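Local coordinates for fibronectin type-III domain-containing protein (Caldanaerobacter subterraneus subsp. tengcongensis, PDB 7JGT) that probably serves as a structural module of a larger bacterial protein, an extremely heat-stable fibronectin type III-like domain strengthened by surface salt bridges, at residues L22-S27 and Y56-L61. The protein carries 1 engineered substitution. Sequence-based numbering, arbitrary orientation.
Sequences LRLRWS and YYVTNL
A chi1 of 172° swings Arg-23 CG away from the backbone N and the chain runs extended to NE, while Tyr-57 turns CG anti to its carbonyl carbon (chi1 -75°), which lays the two side chains alongside each other, pointing the same way. They pair on the outer face of the three-stranded sheet of a fibronectin type III beta-sandwich, where strands 22-25 and 55-58 run antiparallel. Arg-23 CG sits over the Tyr-57 ring, 4.2 Å from its centroid, a CH-pi contact made by the aliphatic part of a residue whose charged end salt-bridges Glu-13 through NH1 and Glu-55 through NE. Arg-25 also bridges to Glu-13, and its CD covers one face of the Arg-23 guanidinium. Replacing Arg-23 by alanine removes the chain over the ring and would probably leave that face of Tyr-57 less covered and Glu-55 without its Arg-23 bridge, while Glu-13 would keep Arg-25.

Tyr-57 and Arg-23 form a non-hydrogen-bonded pair; the flanking pairs carry the backbone bonds, among them Leu-24 N to Tyr-56 O at 2.7 Å. Branched apolar residues suit the opposite, core-facing side: Leu-24 CD1 meets Val-58 CG2 at 4.0 Å, and Val-58 also packs on Ile-48 of the other sheet. Beyond the strand, Leu-61 CD1 lies 3.9 Å from Leu-22 CG. Past the other end, the broad indole of Trp-26 reaches back, bringing Trp-26 CH2 within 4.0 Å of Tyr-56 CB.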
loop_
_atom_site.group_PDB
_atom_site.type_symbol
_atom_site.label_atom_id
_atom_site.label_comp_id
_atom_site.label_asym_id
_atom_site.label_seq_id
_atom_site.Cartn_x
_atom_site.Cartn_y
_atom_site.Cartn_z
ATOM N N LEU A 22 8.502 -3.741 4.649
ATOM C CA LEU A 22 8.470 -2.441 3.995
ATOM C C LEU A 22 7.432 -1.557 4.677
ATOM O O LEU A 22 6.430 -2.043 5.211
ATOM C CB LEU A 22 8.162 -2.571 2.502
ATOM C CG LEU A 22 9.250 -3.222 1.640
ATOM C CD1 LEU A 22 8.727 -3.433 0.232
ATOM C CD2 LEU A 22 10.528 -2.385 1.623
ATOM N N ARG A 23 7.693 -0.256 4.668
ATOM C CA ARG A 23 6.794 0.729 5.259
ATOM C C ARG A 23 6.025 1.414 4.138
ATOM O O ARG A 23 6.630 1.974 3.219
ATOM C CB ARG A 23 7.579 1.747 6.086
ATOM C CG ARG A 23 6.774 2.925 6.606
ATOM C CD ARG A 23 7.716 4.018 7.104
ATOM N NE ARG A 23 7.045 5.009 7.940
ATOM C CZ ARG A 23 7.496 6.244 8.155
ATOM N NH1 ARG A 23 8.626 6.659 7.585
ATOM N NH2 ARG A 23 6.812 7.066 8.942
ATOM N N LEU A 24 4.702 1.331 4.200
ATOM C CA LEU A 24 3.806 1.996 3.266
ATOM C C LEU A 24 3.213 3.216 3.959
ATOM O O LEU A 24 2.850 3.146 5.133
ATOM C CB LEU A 24 2.681 1.059 2.814
ATOM C CG LEU A 24 2.915 0.152 1.600
ATOM C CD1 LEU A 24 4.090 -0.767 1.843
ATOM C CD2 LEU A 24 1.676 -0.682 1.287
ATOM N N ARG A 25 3.116 4.326 3.226
ATOM C CA ARG A 25 2.634 5.603 3.752
ATOM C C ARG A 25 1.808 6.304 2.686
ATOM O O ARG A 25 2.091 6.183 1.492
ATOM C CB ARG A 25 3.787 6.533 4.152
ATOM C CG ARG A 25 4.382 6.284 5.504
ATOM C CD ARG A 25 5.270 7.460 5.887
ATOM N NE ARG A 25 6.409 7.602 4.986
ATOM C CZ ARG A 25 7.123 8.716 4.847
ATOM N NH1 ARG A 25 6.818 9.799 5.550
ATOM N NH2 ARG A 25 8.148 8.744 4.006
ATOM N N TRP A 26 0.787 7.043 3.118
ATOM C CA TRP A 26 -0.040 7.796 2.184
ATOM C C TRP A 26 -0.722 8.938 2.925
ATOM O O TRP A 26 -0.695 9.025 4.155
ATOM C CB TRP A 26 -1.079 6.898 1.487
ATOM C CG TRP A 26 -1.975 6.168 2.461
ATOM C CD1 TRP A 26 -3.159 6.611 2.980
ATOM C CD2 TRP A 26 -1.748 4.870 3.028
ATOM N NE1 TRP A 26 -3.671 5.674 3.854
ATOM C CE2 TRP A 26 -2.828 4.595 3.890
ATOM C CE3 TRP A 26 -0.733 3.921 2.894
ATOM C CZ2 TRP A 26 -2.924 3.402 4.619
ATOM C CZ3 TRP A 26 -0.825 2.732 3.620
ATOM C CH2 TRP A 26 -1.915 2.492 4.477
ATOM N N SER A 27 -1.306 9.837 2.148
ATOM C CA SER A 27 -1.956 11.007 2.701
ATOM C C SER A 27 -3.402 10.692 3.019
ATOM O O SER A 27 -4.020 9.832 2.388
ATOM C CB SER A 27 -1.893 12.162 1.714
ATOM O OG SER A 27 -2.771 11.886 0.645
ATOM N N TYR A 56 1.179 1.614 6.865
ATOM C CA TYR A 56 1.083 0.202 7.170
ATOM C C TYR A 56 2.443 -0.421 6.925
ATOM O O TYR A 56 3.147 -0.054 5.980
ATOM C CB TYR A 56 0.002 -0.482 6.317
ATOM C CG TYR A 56 -0.432 -1.835 6.820
ATOM C CD1 TYR A 56 -1.469 -1.957 7.732
ATOM C CD2 TYR A 56 0.180 -2.998 6.366
ATOM C CE1 TYR A 56 -1.872 -3.196 8.190
ATOM C CE2 TYR A 56 -0.220 -4.242 6.826
ATOM C CZ TYR A 56 -1.245 -4.329 7.737
ATOM O OH TYR A 56 -1.660 -5.561 8.206
ATOM N N TYR A 57 2.821 -1.333 7.808
ATOM C CA TYR A 57 4.080 -2.055 7.694
ATOM C C TYR A 57 3.763 -3.446 7.173
ATOM O O TYR A 57 3.128 -4.239 7.870
ATOM C CB TYR A 57 4.795 -2.131 9.036
ATOM C CG TYR A 57 5.445 -0.840 9.452
ATOM C CD1 TYR A 57 4.720 0.136 10.121
ATOM C CD2 TYR A 57 6.790 -0.597 9.182
ATOM C CE1 TYR A 57 5.309 1.326 10.515
ATOM C CE2 TYR A 57 7.393 0.590 9.572
ATOM C CZ TYR A 57 6.642 1.549 10.237
ATOM O OH TYR A 57 7.219 2.730 10.633
ATOM N N VAL A 58 4.206 -3.738 5.958
ATOM C CA VAL A 58 3.999 -5.049 5.357
ATOM C C VAL A 58 5.173 -5.926 5.770
ATOM O O VAL A 58 6.297 -5.720 5.311
ATOM C CB VAL A 58 3.875 -4.951 3.835
ATOM C CG1 VAL A 58 3.764 -6.347 3.214
ATOM C CG2 VAL A 58 2.665 -4.102 3.476
ATOM N N THR A 59 4.913 -6.896 6.644
ATOM C CA THR A 59 5.940 -7.779 7.169
ATOM C C THR A 59 5.927 -9.109 6.420
ATOM O O THR A 59 5.059 -9.381 5.577
ATOM C CB THR A 59 5.739 -8.021 8.672
ATOM O OG1 THR A 59 4.341 -8.134 8.965
ATOM C CG2 THR A 59 6.336 -6.883 9.492
ATOM N N ASN A 60 6.902 -9.959 6.753
ATOM C CA ASN A 60 6.968 -11.313 6.205
ATOM C C ASN A 60 7.176 -11.283 4.696
ATOM O O ASN A 60 6.475 -11.957 3.942
ATOM C CB ASN A 60 5.717 -12.128 6.577
ATOM C CG ASN A 60 5.972 -13.085 7.736
ATOM O OD1 ASN A 60 5.835 -14.303 7.602
ATOM N ND2 ASN A 60 6.465 -12.543 8.842
ATOM N N LEU A 61 8.142 -10.476 4.264
ATOM C CA LEU A 61 8.591 -10.410 2.883
ATOM C C LEU A 61 9.963 -11.061 2.788
ATOM O O LEU A 61 10.611 -11.332 3.799
ATOM C CB LEU A 61 8.636 -8.954 2.394
ATOM C CG LEU A 61 7.308 -8.190 2.462
ATOM C CD1 LEU A 61 7.529 -6.700 2.251
ATOM C CD2 LEU A 61 6.321 -8.721 1.446
#